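Local atomic coordinates of [4Fe-4S]-dependent U34-ARNt thiolase (Methanococcus maripaludis, PDB entry 6SCY), a protein that probably thiolates the wobble uridine of transfer RNA, using a [4Fe-4S] cluster and ATP. Residues R7-P12 with N23-C28; R38-R43 with P208-P213; S62-Y67 with L224-H229; V174-M179 with D246-L251. One frame throughout, in Å; residues are numbered along the deposited sequence.

Interaction 1 (R7-P12 with N23-C28); sequences RKCGKP and NYCKEC. With ZN (zinc ion), chain C; SO4 (sulfate ion), chain Y; SO4 (sulfate ion), chain U.
R7 N donates to N23 O at 2.8 Å and 169°, a nearly straight backbone bond that ties the loop carrying C9 to the last strand of the hairpin 15-17/22-24. Loop, hairpin and the first turn of helix 26-41 enclose a zinc ion in the layout of a treble-clef zinc finger, within the N-terminal LIM domain of the TtuA family. C9 and C28 bind it from the two segments, and their sulfurs come within van der Waals range of each other. C9 SG, 2.2 Å from the zinc, stands between its own backbone N and carbonyl carbon (chi1 69°), while C28 SG, also 2.2 Å from the ion, is anti to its carbonyl carbon. C25 SG lies farther from the zinc, at 2.8 Å, and C6 completes the four-cysteine site. C25 is also the N-cap of helix 26-41: C28 N makes a weak capping bond to C25 SG, which may stabilise negative charge on that sulfur.

Beside the metal, K8 lays its aliphatic stem against the site, with CB 3.8 Å from C28 SG and CG at the edge of the Y24 ring. Its NZ goes on to a sulfate ion, probably from the crystallisation liquor. R7 and Y24 run side by side in the same direction, guanidinium and ring planes 27° apart, with R7 CD 4.0 Å from Y24 OH. At the other end of the loop, P12 O rests 3.4 Å from C25 CB.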
# COMPACT_ATOMS: atom_id res chain seq x y z
N ARG A 7 -24.53 22.28 -4.32
CA ARG A 7 -24.57 21.95 -2.89
C ARG A 7 -24.52 23.19 -1.98
O ARG A 7 -25.12 23.17 -0.89
CB ARG A 7 -23.45 20.94 -2.53
CG ARG A 7 -23.56 20.38 -1.12
CD ARG A 7 -22.31 20.58 -0.27
NE ARG A 7 -22.56 21.41 0.91
CZ ARG A 7 -21.94 21.27 2.09
NH1 ARG A 7 -21.03 20.32 2.25
NH2 ARG A 7 -22.23 22.07 3.10
N LYS A 8 -23.85 24.28 -2.42
CA LYS A 8 -23.69 25.51 -1.64
C LYS A 8 -24.70 26.62 -1.92
O LYS A 8 -24.95 27.43 -1.01
CB LYS A 8 -22.26 26.06 -1.78
CG LYS A 8 -21.20 25.25 -1.03
CD LYS A 8 -21.13 25.60 0.47
CE LYS A 8 -19.82 25.18 1.09
NZ LYS A 8 -19.72 25.59 2.51
N CYS A 9 -25.29 26.69 -3.13
CA CYS A 9 -26.24 27.76 -3.48
C CYS A 9 -27.51 27.29 -4.23
O CYS A 9 -28.36 28.12 -4.54
CB CYS A 9 -25.53 28.88 -4.23
SG CYS A 9 -24.99 28.43 -5.90
N GLY A 10 -27.60 26.00 -4.53
CA GLY A 10 -28.74 25.40 -5.23
C GLY A 10 -28.94 25.81 -6.68
O GLY A 10 -30.04 25.65 -7.21
N LYS A 11 -27.88 26.35 -7.32
CA LYS A 11 -27.93 26.83 -8.71
C LYS A 11 -27.44 25.77 -9.70
O LYS A 11 -26.67 24.91 -9.29
CB LYS A 11 -27.12 28.13 -8.84
CG LYS A 11 -27.98 29.38 -9.01
CD LYS A 11 -28.88 29.74 -7.81
CE LYS A 11 -29.92 30.78 -8.15
NZ LYS A 11 -31.14 30.61 -7.32
N PRO A 12 -27.83 25.81 -11.01
CA PRO A 12 -27.31 24.80 -11.95
C PRO A 12 -25.80 24.63 -11.85
O PRO A 12 -25.07 25.61 -11.70
CB PRO A 12 -27.76 25.32 -13.31
CG PRO A 12 -28.99 26.10 -13.02
CD PRO A 12 -28.74 26.75 -11.69
N ASN A 23 -22.44 18.53 -6.17
CA ASN A 23 -22.47 19.32 -7.38
C ASN A 23 -22.09 20.77 -7.08
O ASN A 23 -22.54 21.32 -6.08
CB ASN A 23 -23.86 19.22 -8.02
CG ASN A 23 -24.28 17.83 -8.41
OD1 ASN A 23 -23.52 17.04 -8.98
ND2 ASN A 23 -25.53 17.49 -8.12
N TYR A 24 -21.22 21.37 -7.93
CA TYR A 24 -20.75 22.75 -7.77
C TYR A 24 -20.75 23.52 -9.08
O TYR A 24 -20.25 23.02 -10.09
CB TYR A 24 -19.34 22.80 -7.17
CG TYR A 24 -19.20 22.15 -5.81
CD1 TYR A 24 -19.68 22.77 -4.66
CD2 TYR A 24 -18.52 20.95 -5.66
CE1 TYR A 24 -19.53 22.19 -3.41
CE2 TYR A 24 -18.36 20.35 -4.41
CZ TYR A 24 -18.87 20.98 -3.28
OH TYR A 24 -18.72 20.41 -2.04
N CYS A 25 -21.26 24.76 -9.06
CA CYS A 25 -21.24 25.66 -10.21
C CYS A 25 -19.82 26.25 -10.30
O CYS A 25 -18.99 25.90 -9.46
CB CYS A 25 -22.29 26.76 -10.04
SG CYS A 25 -22.05 27.79 -8.57
N LYS A 26 -19.53 27.12 -11.28
CA LYS A 26 -18.20 27.72 -11.45
C LYS A 26 -17.71 28.40 -10.16
O LYS A 26 -16.68 28.00 -9.62
CB LYS A 26 -18.17 28.69 -12.64
CG LYS A 26 -16.79 29.21 -13.02
CD LYS A 26 -16.84 30.28 -14.10
CE LYS A 26 -15.48 30.87 -14.38
NZ LYS A 26 -15.55 31.90 -15.45
N GLU A 27 -18.49 29.37 -9.64
CA GLU A 27 -18.20 30.19 -8.46
C GLU A 27 -18.02 29.40 -7.18
O GLU A 27 -17.12 29.73 -6.41
CB GLU A 27 -19.27 31.26 -8.25
CG GLU A 27 -19.44 32.20 -9.43
CD GLU A 27 -20.74 32.01 -10.19
OE1 GLU A 27 -21.00 30.89 -10.67
OE2 GLU A 27 -21.49 33.01 -10.33
N CYS A 28 -18.86 28.37 -6.94
CA CYS A 28 -18.79 27.53 -5.73
C CYS A 28 -17.66 26.52 -5.80
O CYS A 28 -17.17 26.11 -4.75
CB CYS A 28 -20.13 26.85 -5.45
SG CYS A 28 -21.43 27.99 -4.91
ZN ZN C . -23.14 27.23 -6.05
S SO4 Y . -20.58 28.73 3.38
O1 SO4 Y . -19.87 28.76 2.10
O2 SO4 Y . -20.60 30.06 3.97
O3 SO4 Y . -21.96 28.28 3.15
O4 SO4 Y . -19.92 27.80 4.29
S SO4 U . -14.19 34.48 -17.05
O1 SO4 U . -14.35 35.52 -18.07
O2 SO4 U . -15.25 34.63 -16.05
O3 SO4 U . -14.29 33.17 -17.68
O4 SO4 U . -12.88 34.63 -16.41

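Interaction 2 (R38-R43 with P208-P213); sequences RKTLGR and PLEKIP. With SO4 (sulfate ion), chain P; SO4 (sulfate ion), chain X.
The loop after strand 204-206 of the PP-loop domain, made of P208 and the type I beta turn L209 to I212, meets T40 and L41 in the last turn of helix 26-41, partly through a bridging water. That water donates to T40 OG1 and to P208 O, each at 2.7 Å, and accepts from K211 N at 2.8 Å. OG1 of T40 is anti to the carbonyl carbon (chi1 -49°) and also bonds to K36 O one turn back in its helix. CG2, the other branch, touches E210 CB at 4.0 Å. An alanine at T40 would probably deprive the water of one of its three partners and open a small gap beside E210 CB. The apolar half of the contact is L41 CD2 against the P208 ring, 3.8 Å from CG, the two side chains crossing obliquely. E210 OE1 and K211 NZ form a salt bridge within the turn, and NZ has a second acidic mate in E267. Around this joint, P208 packs on M65 of helix 60-75, I212 on V37 of helix 26-41, K211 on V263 of helix 258-270 and E210 on V174 of helix 171-184.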
# COMPACT_ATOMS: atom_id res chain seq x y z
N ARG A 38 -6.24 26.45 1.07
CA ARG A 38 -6.04 27.27 2.27
C ARG A 38 -5.89 26.35 3.49
O ARG A 38 -5.10 26.64 4.38
CB ARG A 38 -7.22 28.24 2.46
CG ARG A 38 -6.93 29.43 3.37
CD ARG A 38 -8.10 30.41 3.44
NE ARG A 38 -8.18 31.25 2.24
CZ ARG A 38 -9.24 31.32 1.44
NH1 ARG A 38 -10.33 30.60 1.69
NH2 ARG A 38 -9.22 32.12 0.37
N LYS A 39 -6.64 25.23 3.50
CA LYS A 39 -6.62 24.20 4.55
C LYS A 39 -5.32 23.40 4.47
O LYS A 39 -4.74 23.11 5.52
CB LYS A 39 -7.85 23.27 4.40
CG LYS A 39 -8.22 22.53 5.67
CD LYS A 39 -9.62 21.92 5.58
CE LYS A 39 -10.18 21.59 6.94
NZ LYS A 39 -11.54 21.00 6.84
N THR A 40 -4.86 23.03 3.24
CA THR A 40 -3.63 22.25 3.01
C THR A 40 -2.37 23.01 3.49
O THR A 40 -1.51 22.41 4.14
CB THR A 40 -3.52 21.77 1.54
OG1 THR A 40 -4.73 21.16 1.12
CG2 THR A 40 -2.41 20.77 1.34
N LEU A 41 -2.27 24.31 3.17
CA LEU A 41 -1.13 25.16 3.52
C LEU A 41 -1.08 25.56 4.99
O LEU A 41 -0.01 25.47 5.61
CB LEU A 41 -1.08 26.40 2.62
CG LEU A 41 -0.97 26.16 1.14
CD1 LEU A 41 -1.41 27.37 0.37
CD2 LEU A 41 0.44 25.78 0.74
N GLY A 42 -2.20 26.02 5.55
CA GLY A 42 -2.30 26.44 6.94
C GLY A 42 -1.89 27.88 7.21
O GLY A 42 -1.41 28.57 6.30
N ARG A 43 -2.07 28.32 8.47
CA ARG A 43 -1.76 29.68 8.95
C ARG A 43 -0.28 30.02 8.89
O ARG A 43 0.07 31.18 8.73
CB ARG A 43 -2.26 29.87 10.40
CG ARG A 43 -3.77 30.09 10.54
CD ARG A 43 -4.17 30.62 11.92
NE ARG A 43 -3.83 29.70 13.01
CZ ARG A 43 -4.63 28.73 13.45
NH1 ARG A 43 -5.82 28.53 12.90
NH2 ARG A 43 -4.23 27.94 14.44
N PRO A 208 0.71 22.93 -2.40
CA PRO A 208 -0.65 23.48 -2.23
C PRO A 208 -1.73 22.62 -2.88
O PRO A 208 -2.80 22.49 -2.32
CB PRO A 208 -0.56 24.87 -2.86
CG PRO A 208 0.91 25.18 -2.94
CD PRO A 208 1.55 23.85 -3.18
N LEU A 209 -1.42 21.98 -4.01
CA LEU A 209 -2.37 21.16 -4.77
C LEU A 209 -2.50 19.70 -4.28
O LEU A 209 -3.27 18.94 -4.87
CB LEU A 209 -2.03 21.20 -6.28
CG LEU A 209 -2.08 22.58 -6.99
CD1 LEU A 209 -1.64 22.46 -8.41
CD2 LEU A 209 -3.47 23.14 -7.01
N GLU A 210 -1.78 19.33 -3.21
CA GLU A 210 -1.67 17.99 -2.60
C GLU A 210 -3.00 17.21 -2.42
O GLU A 210 -2.99 15.98 -2.43
CB GLU A 210 -0.96 18.10 -1.25
CG GLU A 210 -0.23 16.85 -0.80
CD GLU A 210 0.38 16.92 0.59
OE1 GLU A 210 0.64 15.84 1.17
OE2 GLU A 210 0.59 18.04 1.10
N LYS A 211 -4.11 17.92 -2.24
CA LYS A 211 -5.41 17.31 -1.99
C LYS A 211 -6.46 17.60 -3.08
O LYS A 211 -7.64 17.27 -2.90
CB LYS A 211 -5.94 17.71 -0.59
CG LYS A 211 -5.04 17.32 0.59
CD LYS A 211 -5.18 15.85 0.97
CE LYS A 211 -4.04 15.37 1.83
NZ LYS A 211 -2.82 15.08 1.02
N ILE A 212 -6.03 18.17 -4.21
CA ILE A 212 -6.92 18.49 -5.32
C ILE A 212 -6.65 17.46 -6.43
O ILE A 212 -5.51 17.38 -6.89
CB ILE A 212 -6.73 19.96 -5.81
CG1 ILE A 212 -6.73 21.00 -4.65
CG2 ILE A 212 -7.73 20.32 -6.89
CD1 ILE A 212 -8.05 21.25 -3.89
N PRO A 213 -7.65 16.65 -6.86
CA PRO A 213 -7.41 15.66 -7.92
C PRO A 213 -7.04 16.32 -9.24
O PRO A 213 -7.40 17.48 -9.46
CB PRO A 213 -8.74 14.93 -8.05
CG PRO A 213 -9.45 15.20 -6.77
CD PRO A 213 -9.06 16.59 -6.41
S SO4 P . -4.11 25.79 10.13
O1 SO4 P . -2.70 25.99 10.48
O2 SO4 P . -4.59 26.94 9.38
O3 SO4 P . -4.25 24.58 9.32
O4 SO4 P . -4.90 25.64 11.35
S SO4 X . -6.77 24.01 14.28
O1 SO4 X . -6.18 25.34 14.45
O2 SO4 X . -8.21 24.09 14.52
O3 SO4 X . -6.53 23.55 12.91
O4 SO4 X . -6.16 23.07 15.22
O HOH W 1 -4.54 20.59 -1.55

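Interaction 3 (S62-Y67 with L224-H229); sequences SLVMAY and LELKYH. With SO4 (sulfate ion), chain L.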
# COMPACT_ATOMS: atom_id res chain seq x y z
N SER A 62 1.44 23.59 -12.11
CA SER A 62 2.33 24.70 -11.74
C SER A 62 1.73 26.08 -11.94
O SER A 62 2.01 26.96 -11.14
CB SER A 62 3.67 24.60 -12.43
OG SER A 62 4.55 23.82 -11.64
N LEU A 63 0.90 26.27 -12.99
CA LEU A 63 0.21 27.52 -13.30
C LEU A 63 -1.03 27.74 -12.39
O LEU A 63 -1.26 28.87 -11.95
CB LEU A 63 -0.18 27.57 -14.79
CG LEU A 63 0.75 28.36 -15.71
CD1 LEU A 63 2.13 27.73 -15.83
CD2 LEU A 63 0.15 28.47 -17.08
N VAL A 64 -1.80 26.65 -12.11
CA VAL A 64 -2.97 26.64 -11.21
C VAL A 64 -2.50 26.96 -9.79
O VAL A 64 -3.10 27.81 -9.14
CB VAL A 64 -3.75 25.30 -11.29
CG1 VAL A 64 -4.64 25.09 -10.08
CG2 VAL A 64 -4.58 25.25 -12.56
N MET A 65 -1.40 26.31 -9.35
CA MET A 65 -0.77 26.55 -8.05
C MET A 65 -0.23 27.98 -7.99
O MET A 65 -0.41 28.66 -6.98
CB MET A 65 0.37 25.55 -7.81
CG MET A 65 1.10 25.75 -6.50
SD MET A 65 2.71 24.96 -6.44
CE MET A 65 3.60 25.99 -7.54
N ALA A 66 0.41 28.44 -9.08
CA ALA A 66 0.98 29.79 -9.17
C ALA A 66 -0.11 30.86 -9.10
O ALA A 66 0.11 31.90 -8.46
CB ALA A 66 1.79 29.94 -10.45
N TYR A 67 -1.29 30.61 -9.72
CA TYR A 67 -2.42 31.54 -9.73
C TYR A 67 -3.06 31.64 -8.34
O TYR A 67 -3.37 32.75 -7.91
CB TYR A 67 -3.48 31.13 -10.77
CG TYR A 67 -4.71 32.01 -10.78
CD1 TYR A 67 -5.79 31.75 -9.93
CD2 TYR A 67 -4.82 33.09 -11.65
CE1 TYR A 67 -6.93 32.55 -9.94
CE2 TYR A 67 -5.96 33.89 -11.68
CZ TYR A 67 -7.01 33.62 -10.82
OH TYR A 67 -8.15 34.40 -10.84
N LEU A 224 -10.25 29.32 -15.47
CA LEU A 224 -9.43 30.53 -15.31
C LEU A 224 -8.79 30.97 -16.62
O LEU A 224 -8.19 32.04 -16.68
CB LEU A 224 -8.36 30.33 -14.21
CG LEU A 224 -8.86 30.06 -12.79
CD1 LEU A 224 -7.76 29.48 -11.94
CD2 LEU A 224 -9.47 31.29 -12.15
N GLU A 225 -8.95 30.15 -17.68
CA GLU A 225 -8.42 30.36 -19.04
C GLU A 225 -6.88 30.49 -19.05
O GLU A 225 -6.32 31.31 -19.79
CB GLU A 225 -9.12 31.54 -19.75
CG GLU A 225 -10.58 31.28 -20.09
CD GLU A 225 -11.21 32.34 -20.97
OE1 GLU A 225 -11.91 33.22 -20.43
OE2 GLU A 225 -11.00 32.29 -22.21
N LEU A 226 -6.21 29.66 -18.23
CA LEU A 226 -4.75 29.65 -18.13
C LEU A 226 -4.14 29.03 -19.38
O LEU A 226 -4.57 27.96 -19.82
CB LEU A 226 -4.25 28.92 -16.86
CG LEU A 226 -4.71 29.42 -15.48
CD1 LEU A 226 -4.11 28.58 -14.38
CD2 LEU A 226 -4.33 30.88 -15.24
N LYS A 227 -3.16 29.73 -19.97
CA LYS A 227 -2.45 29.30 -21.17
C LYS A 227 -1.25 28.39 -20.79
O LYS A 227 -0.09 28.80 -20.89
CB LYS A 227 -2.00 30.51 -22.02
CG LYS A 227 -3.15 31.35 -22.58
CD LYS A 227 -3.34 32.65 -21.81
CE LYS A 227 -4.43 33.50 -22.40
NZ LYS A 227 -4.58 34.81 -21.69
N TYR A 228 -1.56 27.15 -20.34
CA TYR A 228 -0.55 26.17 -19.93
C TYR A 228 -0.02 25.34 -21.09
O TYR A 228 -0.74 25.09 -22.06
CB TYR A 228 -1.09 25.26 -18.80
CG TYR A 228 -2.24 24.36 -19.18
CD1 TYR A 228 -2.02 23.11 -19.77
CD2 TYR A 228 -3.56 24.74 -18.92
CE1 TYR A 228 -3.08 22.30 -20.15
CE2 TYR A 228 -4.62 23.91 -19.26
CZ TYR A 228 -4.38 22.69 -19.88
OH TYR A 228 -5.43 21.88 -20.23
N HIS A 229 1.24 24.89 -20.98
CA HIS A 229 1.90 24.06 -21.99
C HIS A 229 1.93 22.60 -21.57
O HIS A 229 2.10 22.29 -20.39
CB HIS A 229 3.31 24.58 -22.28
CG HIS A 229 3.97 23.93 -23.46
ND1 HIS A 229 4.79 22.83 -23.31
CD2 HIS A 229 3.88 24.24 -24.77
CE1 HIS A 229 5.19 22.51 -24.53
NE2 HIS A 229 4.66 23.32 -25.44
S SO4 L . 3.09 20.37 -14.25
O1 SO4 L . 3.21 21.30 -13.12
O2 SO4 L . 3.95 20.81 -15.33
O3 SO4 L . 1.70 20.33 -14.71
O4 SO4 L . 3.49 19.03 -13.84
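Y67, its CG anti to the backbone N (chi1 177°), meets L224, whose CG is anti to the carbonyl carbon; L224 chi2 (162°) then sets its methyls against the tyrosine ring. L224 CD1 sits over one face, 4.0 Å from the Y67 ring centroid and 27° off the normal, a CH-pi contact. L224 CD2 lies nearer the phenol end, 3.6 Å from both Y67 CE1 and Y67 OH. An alanine at Y67 would probably leave both L224 methyls without the ring they rest on and open a gap beside L226.

Farther along, L226 CD1 meets V64 CG2 at 3.8 Å, the two side chains crossing at about a right angle, and touches L63 CB at 4.1 Å. L63 CD2 packs on Y228 CB at 3.8 Å and is just as far from K227 O. The loop follows a Schellman motif at E225, then an inverse gamma turn centred on K227. S62, last residue of the PP-loop signature, donates its N to a sulfate that S57 OG also binds, consistent with a phosphate position in the predicted ATP site. Helix 60-75 is thus lodged among its neighbours: M65 and A66 lie on M54 of strand 51-55, V64 on L220 and A221 of helix 214-223, and A66 together with L226 on F104 of helix 95-108.

Interaction 4 (V174-M179 with D246-L251); sequences VAQAVM and DITDNL
T248 and M179 carry the packed part of this contact. At the crossing, T248 meets three residues of the other segment: its OG1 lies 3.9 Å from Q176 CG, and its CG2 is 4.2 Å from A175 O and 4.3 Å from M179 CB. The M179 methyl reaches both I247 and L251, CE lying 3.8 Å from I247 CG2 and 3.9 Å from L251 CD1. M179 CG is anti to the backbone N (chi1 -158°), and the chain bends at chi2 and again at chi3, which brings CE to I247; the two side chains cross at about a right angle.

The axes of segments 174-179 and 246-251 approach to 9.8 Å, with 116° between their N-to-C directions. Their parent helices are 171-184 of the PP-loop domain and 239-254, which follows the last strand of the parallel sheet in the chain. Apolar side chains of the other protein chain pack on M179 and on I247, which places this end beside the partner subunit. The T248 hydroxyl bonds to S245 O in its own helix, and Q176 OE1 accepts a weak bond from R241 NE. By contrast, solvent reaches D246 and N250 on helix 239-254 and A177 on helix 171-184, while D249, partly exposed, pairs with K259.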
# COMPACT_ATOMS: atom_id res chain seq x y z
N VAL A 174 0.34 12.35 -5.91
CA VAL A 174 0.68 11.90 -4.56
C VAL A 174 0.19 10.47 -4.28
O VAL A 174 0.96 9.70 -3.71
CB VAL A 174 0.18 12.92 -3.50
CG1 VAL A 174 0.49 12.46 -2.08
CG2 VAL A 174 0.80 14.29 -3.76
N ALA A 175 -1.05 10.11 -4.69
CA ALA A 175 -1.61 8.77 -4.51
C ALA A 175 -0.80 7.71 -5.27
O ALA A 175 -0.61 6.61 -4.75
CB ALA A 175 -3.06 8.74 -4.97
N GLN A 176 -0.31 8.06 -6.47
CA GLN A 176 0.50 7.21 -7.35
C GLN A 176 1.84 6.89 -6.73
O GLN A 176 2.22 5.72 -6.71
CB GLN A 176 0.72 7.90 -8.70
CG GLN A 176 -0.52 7.92 -9.58
CD GLN A 176 -0.48 9.01 -10.61
OE1 GLN A 176 0.59 9.55 -10.95
NE2 GLN A 176 -1.65 9.37 -11.12
N ALA A 177 2.58 7.92 -6.27
CA ALA A 177 3.89 7.78 -5.65
C ALA A 177 3.86 6.91 -4.39
O ALA A 177 4.77 6.11 -4.18
CB ALA A 177 4.45 9.16 -5.33
N VAL A 178 2.78 7.05 -3.59
CA VAL A 178 2.55 6.29 -2.36
C VAL A 178 2.37 4.83 -2.75
O VAL A 178 3.08 3.97 -2.23
CB VAL A 178 1.34 6.85 -1.56
CG1 VAL A 178 0.85 5.86 -0.52
CG2 VAL A 178 1.69 8.18 -0.89
N MET A 179 1.48 4.56 -3.72
CA MET A 179 1.19 3.23 -4.25
C MET A 179 2.43 2.58 -4.86
O MET A 179 2.62 1.38 -4.69
CB MET A 179 0.04 3.28 -5.27
CG MET A 179 -0.68 1.96 -5.46
SD MET A 179 -1.76 1.47 -4.08
CE MET A 179 -2.98 0.58 -4.96
N ASP A 246 -3.43 4.03 -13.55
CA ASP A 246 -4.58 3.27 -14.00
C ASP A 246 -5.19 2.48 -12.85
O ASP A 246 -6.41 2.36 -12.77
CB ASP A 246 -4.20 2.36 -15.18
CG ASP A 246 -4.33 3.01 -16.55
OD1 ASP A 246 -5.00 2.43 -17.43
OD2 ASP A 246 -3.74 4.11 -16.75
N ILE A 247 -4.33 1.98 -11.93
CA ILE A 247 -4.76 1.24 -10.73
C ILE A 247 -5.55 2.19 -9.81
O ILE A 247 -6.68 1.88 -9.44
CB ILE A 247 -3.55 0.55 -10.02
CG1 ILE A 247 -2.94 -0.57 -10.89
CG2 ILE A 247 -3.93 0.03 -8.62
CD1 ILE A 247 -1.48 -0.89 -10.62
N THR A 248 -4.94 3.37 -9.49
CA THR A 248 -5.51 4.42 -8.63
C THR A 248 -6.78 5.01 -9.22
O THR A 248 -7.70 5.35 -8.48
CB THR A 248 -4.46 5.49 -8.29
OG1 THR A 248 -4.05 6.17 -9.48
CG2 THR A 248 -3.24 4.93 -7.55
N ASP A 249 -6.83 5.13 -10.57
CA ASP A 249 -7.99 5.65 -11.29
C ASP A 249 -9.15 4.66 -11.22
O ASP A 249 -10.25 5.05 -10.84
CB ASP A 249 -7.64 6.00 -12.76
CG ASP A 249 -6.87 7.29 -12.96
OD1 ASP A 249 -7.11 8.27 -12.20
OD2 ASP A 249 -6.03 7.34 -13.89
N ASN A 250 -8.89 3.36 -11.55
CA ASN A 250 -9.91 2.30 -11.51
C ASN A 250 -10.39 2.01 -10.10
O ASN A 250 -11.52 1.55 -9.93
CB ASN A 250 -9.46 1.04 -12.24
CG ASN A 250 -9.90 1.02 -13.68
OD1 ASN A 250 -9.21 1.51 -14.57
ND2 ASN A 250 -11.08 0.47 -13.94
N LEU A 251 -9.56 2.31 -9.08
CA LEU A 251 -9.93 2.16 -7.68
C LEU A 251 -10.89 3.28 -7.30
O LEU A 251 -11.86 3.03 -6.60
CB LEU A 251 -8.70 2.18 -6.77
CG LEU A 251 -8.06 0.85 -6.46
CD1 LEU A 251 -6.69 1.06 -5.91
CD2 LEU A 251 -8.87 0.06 -5.47

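Overall arrangement
Interaction 4 is the buried one; interactions 1 and 3 are partly buried and interaction 2 is a surface contact. Interactions 1 and 2 share helix 26-41, the first at its start and the second at its end, with centres 21 Å apart. Interaction 2 is the middle link, since P208 and L209 pack on M65 and V64 of interaction 3 and E210 on V174 of interaction 4. Chemistry changes with place: zinc-bound sulfurs hold the small peripheral domain, a water and a proline joint lie where helix 26-41 meets the PP-loop domain, and aliphatic and aromatic groups fill interaction 3. Interaction 4 packs a threonine at the crossing and a methionine methyl between two helices.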